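Local atomic coordinates of D-galactonate dehydratase family member SEN1436 (Salmonella enterica subsp. enterica serovar Enteritidis, PDB entry 3TW9), a protein that catalyses, with low activity and with a bound magnesium ion, the dehydration of D-gluconate to 2-dehydro-3-deoxy-D-gluconate, though probably without a significant role in gluconate breakdown in vivo. Residues I312-H323 / Y339-H350. Residues are numbered along the deposited sequence; the frame is centred on the assembly and turned at random. Where two conformers were deposited one is given.
Sequences IDNRLIDYIRCH and YSELNGVRTAWH
Tyr339 of helix 330-342 donates its OH to Asp313 OD1, at the end of helix 305-313, over a very short 2.5 Å in the ring plane. Tyrosine suits this place because its ring edge also packs on Ile312 CG2, while OH accepts from Asn343 of the second subunit. Ser340 OG, bonded to Leu336 O, touches Ile312 CD1 and Ile320 CG2. Asn343 OD1, over the end of helix 305-313, accepts from Arg315 NH1 at 2.8 Å, guanidinium and amide nearly coplanar (14°); ND2 turns back to Tyr339 O. Gly344, with positive phi, is the C-prime residue of the Schellman motif that ends helix 330-342. Branched, apolar Val345 suits the next turn, packing CG2 on Ile312 CG2 and CG1 on Ile317 CG1.

The strands then run parallel: Arg346 N bonds to Asp318 O at 3.0 Å, Arg346 O receives Ile320 N, and Ala348 N bonds to Ile320 O at 2.7 Å. The Arg346 side chain, bent at chi3 (-61°), runs beside Tyr319 and brings NH2 to its OH at 2.8 Å in the guanidinium plane; a water joins NE to Asp318 O. Small Ala348 lets Arg321 fold past its methyl; its O receives NH1 at 2.9 Å from above the carbonyl plane. Cys322 O accepts His350 N, and the Trp349 ring edge lies against the same oxygen. His350 ND1 and His323 ND1 hydrogen-bond at 2.9 Å, rim to rim.

This is a beta-alpha-beta unit of the enolase-type barrel (strand 319-320, helix 330-342, strand 346-347); beyond its strands' C-terminal ends the substrate-binding Arg321 and His350 come together. Salt bridges from Arg321 to the magnesium ligand Glu274 and to Glu377 probably offset its charge. The ND1–ND1 bond needs a hydrogen on one nitrogen and a lone pair on the other; the geometry leaves open which is which.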
loop_
_atom_site.group_PDB
_atom_site.type_symbol
_atom_site.label_atom_id
_atom_site.label_comp_id
_atom_site.label_asym_id
_atom_site.label_seq_id
_atom_site.Cartn_x
_atom_site.Cartn_y
_atom_site.Cartn_z
ATOM N N ILE C 312 11.571 1.604 -8.583
ATOM C CA ILE C 312 10.116 1.654 -8.810
ATOM C C ILE C 312 9.668 3.115 -9.029
ATOM O O ILE C 312 8.853 3.359 -9.918
ATOM C CB ILE C 312 9.332 0.886 -7.725
ATOM C CG1 ILE C 312 9.675 -0.605 -7.836
ATOM C CG2 ILE C 312 7.814 1.018 -7.928
ATOM C CD1 ILE C 312 9.176 -1.411 -6.723
ATOM N N ASP C 313 10.288 4.058 -8.291
ATOM C CA ASP C 313 10.058 5.522 -8.414
ATOM C C ASP C 313 10.288 6.058 -9.784
ATOM O O ASP C 313 9.614 7.025 -10.202
ATOM C CB ASP C 313 10.939 6.358 -7.404
ATOM C CG ASP C 313 10.252 6.553 -6.071
ATOM O OD1 ASP C 313 9.095 6.176 -5.979
ATOM O OD2 ASP C 313 10.869 7.074 -5.127
ATOM N N ASN C 314 11.248 5.455 -10.486
ATOM C CA ASN C 314 11.644 5.933 -11.782
ATOM C C ASN C 314 11.278 4.960 -12.876
ATOM O O ASN C 314 11.737 5.113 -14.009
ATOM C CB ASN C 314 13.141 6.217 -11.806
ATOM C CG ASN C 314 13.492 7.429 -10.983
ATOM O OD1 ASN C 314 13.172 8.550 -11.371
ATOM N ND2 ASN C 314 14.119 7.213 -9.832
ATOM N N ARG C 315 10.486 3.948 -12.506
ATOM C CA ARG C 315 9.964 2.944 -13.469
ATOM C C ARG C 315 11.099 2.279 -14.267
ATOM O O ARG C 315 11.055 2.166 -15.503
ATOM C CB ARG C 315 8.848 3.572 -14.328
ATOM C CG ARG C 315 7.587 3.849 -13.458
ATOM C CD ARG C 315 6.642 4.921 -14.002
ATOM N NE ARG C 315 7.282 6.233 -14.032
ATOM C CZ ARG C 315 7.614 6.955 -12.957
ATOM N NH1 ARG C 315 7.331 6.559 -11.717
ATOM N NH2 ARG C 315 8.235 8.109 -13.126
ATOM N N LEU C 316 12.136 1.858 -13.545
ATOM C CA LEU C 316 13.350 1.299 -14.179
ATOM C C LEU C 316 13.304 -0.218 -14.269
ATOM O O LEU C 316 14.212 -0.858 -14.802
ATOM C CB LEU C 316 14.596 1.726 -13.390
ATOM C CG LEU C 316 14.900 3.229 -13.394
ATOM C CD1 LEU C 316 16.113 3.483 -12.525
ATOM C CD2 LEU C 316 15.152 3.753 -14.815
ATOM N N ILE C 317 12.244 -0.794 -13.714
ATOM C CA ILE C 317 11.965 -2.223 -13.844
ATOM C C ILE C 317 10.470 -2.400 -14.107
ATOM O O ILE C 317 9.690 -1.489 -13.852
ATOM C CB ILE C 317 12.322 -3.039 -12.558
ATOM C CG1 ILE C 317 11.530 -2.538 -11.357
ATOM C CG2 ILE C 317 13.812 -2.972 -12.255
ATOM C CD1 ILE C 317 11.744 -3.355 -10.057
ATOM N N ASP C 318 10.102 -3.596 -14.571
ATOM C CA ASP C 318 8.724 -3.936 -14.877
ATOM C C ASP C 318 8.154 -5.012 -13.928
ATOM O O ASP C 318 6.946 -5.144 -13.809
ATOM C CB ASP C 318 8.700 -4.482 -16.288
ATOM C CG ASP C 318 9.298 -3.517 -17.260
ATOM O OD1 ASP C 318 8.712 -2.399 -17.376
ATOM O OD2 ASP C 318 10.341 -3.855 -17.830
ATOM N N TYR C 319 9.032 -5.734 -13.243
ATOM C CA TYR C 319 8.649 -6.739 -12.242
ATOM C C TYR C 319 9.541 -6.652 -11.020
ATOM O O TYR C 319 10.769 -6.576 -11.158
ATOM C CB TYR C 319 8.743 -8.187 -12.798
ATOM C CG TYR C 319 7.878 -8.407 -13.967
ATOM C CD1 TYR C 319 6.569 -8.915 -13.787
ATOM C CD2 TYR C 319 8.335 -8.143 -15.275
ATOM C CE1 TYR C 319 5.755 -9.132 -14.877
ATOM C CE2 TYR C 319 7.494 -8.350 -16.378
ATOM C CZ TYR C 319 6.215 -8.847 -16.157
ATOM O OH TYR C 319 5.375 -9.067 -17.232
ATOM N N ILE C 320 8.926 -6.745 -9.842
ATOM C CA ILE C 320 9.681 -6.834 -8.566
ATOM C C ILE C 320 9.752 -8.303 -8.061
ATOM O O ILE C 320 8.740 -8.976 -8.023
ATOM C CB ILE C 320 9.131 -5.804 -7.520
ATOM C CG1 ILE C 320 10.018 -5.684 -6.257
ATOM C CG2 ILE C 320 7.655 -5.972 -7.186
ATOM C CD1 ILE C 320 11.416 -5.134 -6.535
ATOM N N ARG C 321 10.953 -8.747 -7.698
ATOM C CA ARG C 321 11.274 -10.173 -7.503
ATOM C C ARG C 321 11.612 -10.530 -6.074
ATOM O O ARG C 321 12.210 -11.569 -5.847
ATOM C CB ARG C 321 12.476 -10.548 -8.397
ATOM C CG ARG C 321 12.210 -10.531 -9.934
ATOM C CD ARG C 321 11.541 -11.834 -10.366
ATOM N NE ARG C 321 12.421 -12.987 -10.169
ATOM C CZ ARG C 321 12.070 -14.201 -9.709
ATOM N NH1 ARG C 321 10.827 -14.483 -9.304
ATOM N NH2 ARG C 321 13.008 -15.149 -9.650
ATOM N N CYS C 322 11.251 -9.691 -5.102
ATOM C CA CYS C 322 11.756 -9.919 -3.728
ATOM C C CYS C 322 11.317 -11.263 -3.178
ATOM O O CYS C 322 10.248 -11.802 -3.526
ATOM C CB CYS C 322 11.331 -8.805 -2.771
ATOM S SG CYS C 322 11.951 -7.189 -3.329
ATOM N N HIS C 323 12.207 -11.803 -2.375
ATOM C CA HIS C 323 11.939 -12.962 -1.549
ATOM C C HIS C 323 11.199 -12.412 -0.334
ATOM O O HIS C 323 11.785 -11.683 0.472
ATOM C CB HIS C 323 13.311 -13.634 -1.216
ATOM C CG HIS C 323 13.197 -15.012 -0.641
ATOM N ND1 HIS C 323 13.538 -16.136 -1.360
ATOM C CD2 HIS C 323 12.821 -15.452 0.584
ATOM C CE1 HIS C 323 13.369 -17.210 -0.607
ATOM N NE2 HIS C 323 12.930 -16.826 0.577
ATOM N N TYR C 339 3.047 -0.112 -3.759
ATOM C CA TYR C 339 3.929 0.954 -4.278
ATOM C C TYR C 339 4.210 0.656 -5.770
ATOM O O TYR C 339 4.125 1.524 -6.610
ATOM C CB TYR C 339 5.245 1.020 -3.460
ATOM C CG TYR C 339 5.960 2.362 -3.589
ATOM C CD1 TYR C 339 5.673 3.381 -2.715
ATOM C CD2 TYR C 339 6.905 2.591 -4.594
ATOM C CE1 TYR C 339 6.281 4.623 -2.828
ATOM C CE2 TYR C 339 7.547 3.838 -4.714
ATOM C CZ TYR C 339 7.221 4.845 -3.805
ATOM O OH TYR C 339 7.791 6.106 -3.874
ATOM N N SER C 340 4.450 -0.613 -6.073
ATOM C CA SER C 340 4.594 -1.101 -7.449
ATOM C C SER C 340 3.346 -0.844 -8.316
ATOM O O SER C 340 3.463 -0.320 -9.449
ATOM C CB SER C 340 4.996 -2.577 -7.403
ATOM O OG SER C 340 6.288 -2.675 -6.818
ATOM N N GLU C 341 2.164 -1.113 -7.766
ATOM C CA GLU C 341 0.877 -0.945 -8.487
ATOM C C GLU C 341 0.664 0.463 -9.035
ATOM O O GLU C 341 0.281 0.638 -10.209
ATOM C CB GLU C 341 -0.285 -1.290 -7.547
ATOM C CG GLU C 341 -1.647 -1.259 -8.199
ATOM C CD GLU C 341 -2.760 -1.405 -7.199
ATOM O OE1 GLU C 341 -2.492 -1.869 -6.062
ATOM O OE2 GLU C 341 -3.900 -1.025 -7.545
ATOM N N LEU C 342 0.936 1.457 -8.185
ATOM C CA LEU C 342 0.715 2.850 -8.555
ATOM C C LEU C 342 1.722 3.301 -9.610
ATOM O O LEU C 342 1.461 4.261 -10.334
ATOM C CB LEU C 342 0.728 3.761 -7.322
ATOM C CG LEU C 342 -0.524 3.476 -6.481
ATOM C CD1 LEU C 342 -0.456 4.084 -5.071
ATOM C CD2 LEU C 342 -1.781 3.914 -7.219
ATOM N N ASN C 343 2.850 2.588 -9.686
ATOM C CA ASN C 343 3.864 2.807 -10.734
ATOM C C ASN C 343 3.732 1.865 -11.924
ATOM O O ASN C 343 4.601 1.842 -12.767
ATOM C CB ASN C 343 5.263 2.700 -10.119
ATOM C CG ASN C 343 5.629 3.954 -9.357
ATOM O OD1 ASN C 343 5.850 4.984 -9.979
ATOM N ND2 ASN C 343 5.636 3.892 -8.011
ATOM N N GLY C 344 2.652 1.085 -11.999
ATOM C CA GLY C 344 2.487 0.119 -13.135
ATOM C C GLY C 344 3.508 -1.032 -13.167
ATOM O O GLY C 344 3.708 -1.652 -14.199
ATOM N N VAL C 345 4.175 -1.275 -12.042
ATOM C CA VAL C 345 5.169 -2.340 -11.900
ATOM C C VAL C 345 4.431 -3.576 -11.334
ATOM O O VAL C 345 3.590 -3.446 -10.437
ATOM C CB VAL C 345 6.339 -1.876 -11.003
ATOM C CG1 VAL C 345 7.285 -3.011 -10.678
ATOM C CG2 VAL C 345 7.133 -0.685 -11.702
ATOM N N ARG C 346 4.720 -4.765 -11.873
ATOM C CA ARG C 346 3.992 -5.959 -11.416
ATOM C C ARG C 346 4.827 -6.848 -10.472
ATOM O O ARG C 346 6.051 -6.718 -10.378
ATOM C CB ARG C 346 3.460 -6.726 -12.642
ATOM C CG ARG C 346 2.495 -5.850 -13.452
ATOM C CD ARG C 346 1.619 -6.671 -14.380
ATOM N NE ARG C 346 2.421 -7.424 -15.373
ATOM C CZ ARG C 346 1.877 -8.360 -16.159
ATOM N NH1 ARG C 346 0.573 -8.611 -16.051
ATOM N NH2 ARG C 346 2.588 -9.017 -17.046
ATOM N N THR C 347 4.163 -7.721 -9.731
ATOM C CA THR C 347 4.871 -8.549 -8.736
ATOM C C THR C 347 5.363 -9.873 -9.316
ATOM O O THR C 347 4.738 -10.446 -10.204
ATOM C CB THR C 347 4.006 -8.770 -7.492
ATOM O OG1 THR C 347 2.911 -9.640 -7.814
ATOM C CG2 THR C 347 3.496 -7.437 -6.952
ATOM N N ALA C 348 6.516 -10.333 -8.841
ATOM C CA ALA C 348 7.041 -11.644 -9.256
ATOM C C ALA C 348 7.820 -12.202 -8.084
ATOM O O ALA C 348 9.027 -12.450 -8.173
ATOM C CB ALA C 348 7.882 -11.544 -10.526
ATOM N N TRP C 349 7.096 -12.473 -7.006
ATOM C CA TRP C 349 7.786 -12.897 -5.754
ATOM C C TRP C 349 8.667 -14.106 -5.989
ATOM O O TRP C 349 8.321 -15.002 -6.780
ATOM C CB TRP C 349 6.785 -13.234 -4.683
ATOM C CG TRP C 349 5.791 -12.150 -4.409
ATOM C CD1 TRP C 349 4.426 -12.272 -4.455
ATOM C CD2 TRP C 349 6.064 -10.776 -4.029
ATOM N NE1 TRP C 349 3.837 -11.070 -4.127
ATOM C CE2 TRP C 349 4.810 -10.138 -3.864
ATOM C CE3 TRP C 349 7.244 -10.029 -3.818
ATOM C CZ2 TRP C 349 4.687 -8.784 -3.484
ATOM C CZ3 TRP C 349 7.128 -8.664 -3.461
ATOM C CH2 TRP C 349 5.851 -8.067 -3.281
ATOM N N HIS C 350 9.810 -14.126 -5.306
ATOM C CA HIS C 350 10.766 -15.201 -5.454
ATOM C C HIS C 350 10.137 -16.530 -5.030
ATOM O O HIS C 350 9.530 -16.607 -3.970
ATOM C CB HIS C 350 12.007 -14.905 -4.626
ATOM C CG HIS C 350 13.206 -15.696 -5.038
ATOM N ND1 HIS C 350 14.192 -16.052 -4.143
ATOM C CD2 HIS C 350 13.561 -16.235 -6.231
ATOM C CE1 HIS C 350 15.115 -16.758 -4.773
ATOM N NE2 HIS C 350 14.768 -16.867 -6.043
HETATM O O HOH W 1 4.985 -5.962 -15.864
#